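Local coordinates for erythrocyte membrane protein 1 (Plasmodium falciparum, PDB 2XU0) that probably binds host cell surface receptors as a parasite adhesin displayed on infected red cells, this chain being its N-terminal segment and first Duffy-binding-like domain, at residues 389-394 / 452-457; 396-401 / 427-432. The protein carries 10 engineered substitutions. All blocks are in the same frame, centred on the assembly; numbering follows the deposited sequence.

How the interactions relate
Both interactions fasten helix 371-407 to chain that follows it in the C-terminal Duffy-binding-like subdomain. Their centres lie about 12 Å apart, on the same side of the chain's centre. Along the sequence, 389-394 and 396-401 come first, then 427-432, then 452-457. Interaction 2 therefore joins the two inner segments, and interaction 1 joins the two outer ones. The later segments also touch each other, since Asn-455 packs on Asp-430 at the start of helix 429-437. Successive turns of the long helix thus pack against the loop before helix 457-460 and against helix 429-437. The outer side of 396-401 adds two residues to the proline pocket.

Interaction 1 (389-394 / 452-457); sequences EEFYKQ and IDFNKP
Phe-391, midway along helix 371-407, makes a small apolar contact with Phe-454 and Pro-457. It joins the long helix to the turn before helix 457-460 and to the first residue of that helix, in the C-terminal Duffy-binding-like subdomain. CG of Phe-391 lies anti to the backbone N (chi1 171°), and the ring extends toward the loop. There CE1 of Phe-391 meets CD1 of Phe-454 at 3.8 Å. The two ring planes are close to parallel, at 19°, but they are slid apart and barely overlap. The outer end of the Phe-391 ring reaches the loop backbone, with CZ 3.4 Å from O of Phe-454. Pro-457 adds a second patch. Its CG lies 4.1 Å from CE2 of Phe-391, and its CB is 3.9 Å from OH of Tyr-392, on the more exposed side. The loop has its own polar frame. A type I turn runs from Asp-453 to Lys-456. OD1 of Asp-453 accepts from N of Asn-455 at 3.1 Å, forming an Asx turn, and the donor comes from above the carboxylate plane. Asn-437 also bonds OD1 of Asp-453 and N of Phe-454, tying the loop to helix 429-437. Around the contact, Phe-391 packs on Trp-319 of helix 311-338, on Leu-433 of helix 429-437 and on the ring of Phe-461. Phe-454 touches Leu-436 and, in helix 457-460, Thr-460.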
loop_
_atom_site.group_PDB
_atom_site.type_symbol
_atom_site.label_atom_id
_atom_site.label_comp_id
_atom_site.label_asym_id
_atom_site.label_seq_id
_atom_site.Cartn_x
_atom_site.Cartn_y
_atom_site.Cartn_z
ATOM N N GLU A 389 -5.749 16.442 2.630
ATOM C CA GLU A 389 -6.053 16.240 4.043
ATOM C C GLU A 389 -5.461 14.922 4.535
ATOM O O GLU A 389 -4.796 14.904 5.566
ATOM C CB GLU A 389 -7.557 16.363 4.343
ATOM C CG GLU A 389 -7.924 16.016 5.775
ATOM C CD GLU A 389 -9.356 16.390 6.111
ATOM O OE1 GLU A 389 -10.188 15.466 6.251
ATOM O OE2 GLU A 389 -9.659 17.605 6.178
ATOM N N GLU A 390 -5.674 13.842 3.777
ATOM C CA GLU A 390 -5.102 12.524 4.039
ATOM C C GLU A 390 -3.597 12.618 4.191
ATOM O O GLU A 390 -3.031 11.941 5.047
ATOM C CB GLU A 390 -5.458 11.572 2.891
ATOM C CG GLU A 390 -6.926 11.169 2.891
ATOM C CD GLU A 390 -7.338 10.256 1.752
ATOM O OE1 GLU A 390 -6.464 9.884 0.942
ATOM O OE2 GLU A 390 -8.553 10.016 1.600
ATOM N N PHE A 391 -2.954 13.423 3.331
ATOM C CA PHE A 391 -1.524 13.673 3.325
ATOM C C PHE A 391 -1.058 14.332 4.637
ATOM O O PHE A 391 -0.131 13.822 5.277
ATOM C CB PHE A 391 -1.122 14.554 2.108
ATOM C CG PHE A 391 0.319 14.994 2.233
ATOM C CD1 PHE A 391 1.360 14.095 1.989
ATOM C CD2 PHE A 391 0.635 16.257 2.713
ATOM C CE1 PHE A 391 2.691 14.468 2.200
ATOM C CE2 PHE A 391 1.963 16.628 2.923
ATOM C CZ PHE A 391 2.980 15.727 2.669
ATOM N N TYR A 392 -1.715 15.437 5.062
ATOM C CA TYR A 392 -1.317 16.121 6.313
ATOM C C TYR A 392 -1.506 15.211 7.520
ATOM O O TYR A 392 -0.668 15.225 8.424
ATOM C CB TYR A 392 -2.114 17.425 6.538
ATOM C CG TYR A 392 -1.761 18.582 5.625
ATOM C CD1 TYR A 392 -0.433 18.935 5.397
ATOM C CD2 TYR A 392 -2.752 19.444 5.150
ATOM C CE1 TYR A 392 -0.099 20.077 4.665
ATOM C CE2 TYR A 392 -2.432 20.563 4.380
ATOM C CZ TYR A 392 -1.106 20.872 4.137
ATOM O OH TYR A 392 -0.803 21.935 3.340
ATOM N N LYS A 393 -2.567 14.378 7.507
ATOM C CA LYS A 393 -2.858 13.458 8.620
ATOM C C LYS A 393 -1.762 12.430 8.794
ATOM O O LYS A 393 -1.431 12.092 9.916
ATOM C CB LYS A 393 -4.180 12.744 8.409
ATOM C CG LYS A 393 -5.412 13.624 8.621
ATOM C CD LYS A 393 -6.613 12.789 8.391
ATOM C CE LYS A 393 -7.768 13.217 9.254
ATOM N NZ LYS A 393 -8.805 13.895 8.435
ATOM N N GLN A 394 -1.203 11.935 7.684
ATOM C CA GLN A 394 -0.135 10.924 7.695
ATOM C C GLN A 394 1.211 11.549 7.997
ATOM O O GLN A 394 2.071 10.943 8.628
ATOM C CB GLN A 394 -0.130 10.168 6.379
ATOM C CG GLN A 394 -1.323 9.246 6.291
ATOM C CD GLN A 394 -1.432 8.675 4.906
ATOM O OE1 GLN A 394 -1.750 9.374 3.933
ATOM N NE2 GLN A 394 -1.095 7.422 4.794
ATOM N N ILE A 452 5.960 15.696 -8.841
ATOM C CA ILE A 452 5.464 15.424 -7.499
ATOM C C ILE A 452 6.538 15.797 -6.488
ATOM O O ILE A 452 7.681 15.351 -6.620
ATOM C CB ILE A 452 5.044 13.937 -7.362
ATOM C CG1 ILE A 452 3.873 13.554 -8.333
ATOM C CG2 ILE A 452 4.756 13.575 -5.914
ATOM C CD1 ILE A 452 2.444 14.159 -8.051
ATOM N N ASP A 453 6.173 16.636 -5.492
ATOM C CA ASP A 453 7.065 17.045 -4.403
ATOM C C ASP A 453 6.234 17.229 -3.162
ATOM O O ASP A 453 5.589 18.280 -2.980
ATOM C CB ASP A 453 7.902 18.290 -4.748
ATOM C CG ASP A 453 8.970 18.668 -3.713
ATOM O OD1 ASP A 453 9.103 17.953 -2.698
ATOM O OD2 ASP A 453 9.681 19.657 -3.932
ATOM N N PHE A 454 6.239 16.192 -2.308
ATOM C CA PHE A 454 5.507 16.151 -1.046
ATOM C C PHE A 454 5.998 17.197 -0.044
ATOM O O PHE A 454 5.257 17.531 0.892
ATOM C CB PHE A 454 5.421 14.736 -0.473
ATOM C CG PHE A 454 4.576 13.821 -1.350
ATOM C CD1 PHE A 454 3.202 14.034 -1.493
ATOM C CD2 PHE A 454 5.157 12.760 -2.041
ATOM C CE1 PHE A 454 2.421 13.191 -2.305
ATOM C CE2 PHE A 454 4.390 11.936 -2.871
ATOM C CZ PHE A 454 3.027 12.149 -2.993
ATOM N N ASN A 455 7.237 17.727 -0.260
ATOM C CA ASN A 455 7.807 18.805 0.547
ATOM C C ASN A 455 7.273 20.177 0.079
ATOM O O ASN A 455 7.558 21.176 0.708
ATOM C CB ASN A 455 9.343 18.773 0.527
ATOM C CG ASN A 455 9.938 17.630 1.288
ATOM O OD1 ASN A 455 10.788 16.872 0.790
ATOM N ND2 ASN A 455 9.474 17.436 2.491
ATOM N N LYS A 456 6.491 20.217 -1.005
ATOM C CA LYS A 456 5.865 21.438 -1.516
ATOM C C LYS A 456 4.382 21.117 -1.749
ATOM O O LYS A 456 3.968 20.916 -2.893
ATOM C CB LYS A 456 6.579 21.934 -2.812
ATOM C CG LYS A 456 7.967 22.501 -2.541
ATOM C CD LYS A 456 8.507 23.299 -3.716
ATOM C CE LYS A 456 9.763 24.070 -3.362
ATOM N NZ LYS A 456 9.499 25.193 -2.415
ATOM N N PRO A 457 3.576 20.979 -0.671
ATOM C CA PRO A 457 2.175 20.575 -0.851
ATOM C C PRO A 457 1.363 21.462 -1.786
ATOM O O PRO A 457 0.566 20.950 -2.568
ATOM C CB PRO A 457 1.622 20.536 0.578
ATOM C CG PRO A 457 2.816 20.319 1.435
ATOM C CD PRO A 457 3.899 21.130 0.759
#

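Interaction 2 (396-401 / 427-432); sequences LKYSME and STIDKF. With PRO (proline), chain B.
Ile-429 and Phe-432 receive the ring of Tyr-398, which reaches across from helix 371-407 to the start of helix 429-437. Thr-428, at the N-cap position, gives only a distant backbone contact, its O lying 4.4 Å from CE2 of Tyr-398. Ile-429 comes next. Its CG1 extends away from the backbone N (chi1 174°), and the turn at chi2 (65°) carries CD1 to 3.5 Å from CD2 of Tyr-398. One turn on, Phe-432 forms an offset stack with Tyr-398. The centroids are 4.4 Å apart and the planes meet at 19°. CE1 of Tyr-398 sits over one face of the Phe-432 ring, 3.5 Å from CG. The phenol oxygen OH packs against CB of Phe-432 at 3.4 Å. Its hydrogen bond goes to O of Tyr-426, just before this segment. Phe-312, Leu-313 and Leu-421 pack on Tyr-398 as well. On the outer side of 396-401, SD of Met-400 is 3.6 Å from O of the bound proline, and Leu-396 also lines that pocket. The contact therefore combines apolar packing with one anchored hydroxyl: the ring is held by its apolar neighbours, and the bond to O of Tyr-426 satisfies its buried hydroxyl.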
loop_
_atom_site.group_PDB
_atom_site.type_symbol
_atom_site.label_atom_id
_atom_site.label_comp_id
_atom_site.label_asym_id
_atom_site.label_seq_id
_atom_site.Cartn_x
_atom_site.Cartn_y
_atom_site.Cartn_z
ATOM N N LEU A 396 1.562 14.084 10.037
ATOM C CA LEU A 396 1.534 14.216 11.491
ATOM C C LEU A 396 1.803 12.863 12.171
ATOM O O LEU A 396 2.574 12.806 13.132
ATOM C CB LEU A 396 0.173 14.787 11.967
ATOM C CG LEU A 396 -0.082 16.250 11.667
ATOM C CD1 LEU A 396 -1.551 16.575 11.790
ATOM C CD2 LEU A 396 0.690 17.140 12.610
ATOM N N LYS A 397 1.174 11.795 11.684
ATOM C CA LYS A 397 1.353 10.464 12.252
ATOM C C LYS A 397 2.812 10.036 12.177
ATOM O O LYS A 397 3.277 9.372 13.095
ATOM C CB LYS A 397 0.445 9.417 11.557
ATOM C CG LYS A 397 0.394 8.037 12.292
ATOM C CD LYS A 397 -0.204 8.194 13.668
ATOM C CE LYS A 397 -0.546 6.920 14.379
ATOM N NZ LYS A 397 -1.161 7.231 15.696
ATOM N N TYR A 398 3.511 10.375 11.072
ATOM C CA TYR A 398 4.920 10.070 10.864
ATOM C C TYR A 398 5.751 10.720 11.971
ATOM O O TYR A 398 6.539 10.041 12.636
ATOM C CB TYR A 398 5.417 10.508 9.464
ATOM C CG TYR A 398 6.855 10.105 9.222
ATOM C CD1 TYR A 398 7.175 8.811 8.825
ATOM C CD2 TYR A 398 7.908 10.956 9.565
ATOM C CE1 TYR A 398 8.504 8.400 8.689
ATOM C CE2 TYR A 398 9.241 10.567 9.396
ATOM C CZ TYR A 398 9.534 9.281 8.975
ATOM O OH TYR A 398 10.838 8.860 8.832
ATOM N N SER A 399 5.559 12.031 12.174
ATOM C CA SER A 399 6.245 12.775 13.226
ATOM C C SER A 399 6.006 12.106 14.611
ATOM O O SER A 399 6.953 11.874 15.352
ATOM C CB SER A 399 5.753 14.220 13.216
ATOM O OG SER A 399 6.356 14.960 14.262
ATOM N N MET A 400 4.755 11.746 14.907
ATOM C CA MET A 400 4.337 11.082 16.134
ATOM C C MET A 400 5.025 9.722 16.327
ATOM O O MET A 400 5.454 9.447 17.434
ATOM C CB MET A 400 2.819 10.917 16.165
ATOM C CG MET A 400 2.084 12.238 16.369
ATOM S SD MET A 400 0.344 12.117 15.923
ATOM C CE MET A 400 -0.292 11.207 17.340
ATOM N N GLU A 401 5.146 8.886 15.245
ATOM C CA GLU A 401 5.831 7.585 15.306
ATOM C C GLU A 401 7.317 7.776 15.600
ATOM O O GLU A 401 7.858 7.063 16.437
ATOM C CB GLU A 401 5.587 6.733 14.028
ATOM C CG GLU A 401 4.136 6.309 13.851
ATOM C CD GLU A 401 3.581 5.478 14.998
ATOM O OE1 GLU A 401 3.772 4.243 14.983
ATOM O OE2 GLU A 401 2.972 6.058 15.923
ATOM N N SER A 427 14.842 10.727 10.265
ATOM C CA SER A 427 14.157 11.237 11.468
ATOM C C SER A 427 13.410 12.540 11.115
ATOM O O SER A 427 12.411 12.884 11.744
ATOM C CB SER A 427 15.147 11.492 12.596
ATOM O OG SER A 427 15.211 10.364 13.452
ATOM N N THR A 428 13.907 13.243 10.088
ATOM C CA THR A 428 13.340 14.462 9.513
ATOM C C THR A 428 12.210 14.010 8.587
ATOM O O THR A 428 12.428 13.114 7.765
ATOM C CB THR A 428 14.440 15.203 8.711
ATOM O OG1 THR A 428 15.674 15.208 9.437
ATOM C CG2 THR A 428 14.049 16.621 8.344
ATOM N N ILE A 429 10.997 14.598 8.726
ATOM C CA ILE A 429 9.856 14.262 7.866
ATOM C C ILE A 429 10.200 14.604 6.417
ATOM O O ILE A 429 9.869 13.836 5.522
ATOM C CB ILE A 429 8.481 14.844 8.350
ATOM C CG1 ILE A 429 7.312 14.610 7.343
ATOM C CG2 ILE A 429 8.576 16.312 8.698
ATOM C CD1 ILE A 429 6.860 13.147 7.072
ATOM N N ASP A 430 10.928 15.712 6.211
ATOM C CA ASP A 430 11.387 16.192 4.913
ATOM C C ASP A 430 12.205 15.112 4.193
ATOM O O ASP A 430 11.954 14.887 3.014
ATOM C CB ASP A 430 12.210 17.485 5.059
ATOM C CG ASP A 430 11.599 18.558 5.957
ATOM O OD1 ASP A 430 11.326 18.260 7.154
ATOM O OD2 ASP A 430 11.459 19.714 5.492
ATOM N N LYS A 431 13.141 14.410 4.896
ATOM C CA LYS A 431 13.932 13.340 4.267
ATOM C C LYS A 431 13.061 12.127 3.912
ATOM O O LYS A 431 13.278 11.510 2.882
ATOM C CB LYS A 431 15.154 12.933 5.111
ATOM C CG LYS A 431 16.059 14.102 5.500
ATOM C CD LYS A 431 16.822 14.729 4.328
ATOM C CE LYS A 431 17.317 16.117 4.668
ATOM N NZ LYS A 431 18.282 16.628 3.657
ATOM N N PHE A 432 12.073 11.801 4.752
ATOM C CA PHE A 432 11.156 10.705 4.474
ATOM C C PHE A 432 10.230 11.058 3.295
ATOM O O PHE A 432 9.905 10.171 2.507
ATOM C CB PHE A 432 10.373 10.251 5.742
ATOM C CG PHE A 432 9.463 9.080 5.430
ATOM C CD1 PHE A 432 9.954 7.781 5.423
ATOM C CD2 PHE A 432 8.125 9.286 5.092
ATOM C CE1 PHE A 432 9.135 6.707 5.047
ATOM C CE2 PHE A 432 7.308 8.218 4.732
ATOM C CZ PHE A 432 7.818 6.931 4.712
HETATM N N PRO B . -0.515 15.405 18.067
HETATM C CA PRO B . -1.322 16.423 17.369
HETATM C C PRO B . -2.396 15.784 16.487
HETATM O O PRO B . -2.174 14.635 16.010
HETATM C CB PRO B . -0.281 17.196 16.528
HETATM C CG PRO B . 0.914 16.274 16.411
HETATM C CD PRO B . 0.912 15.451 17.672
HETATM O OXT PRO B . -3.432 16.448 16.233
#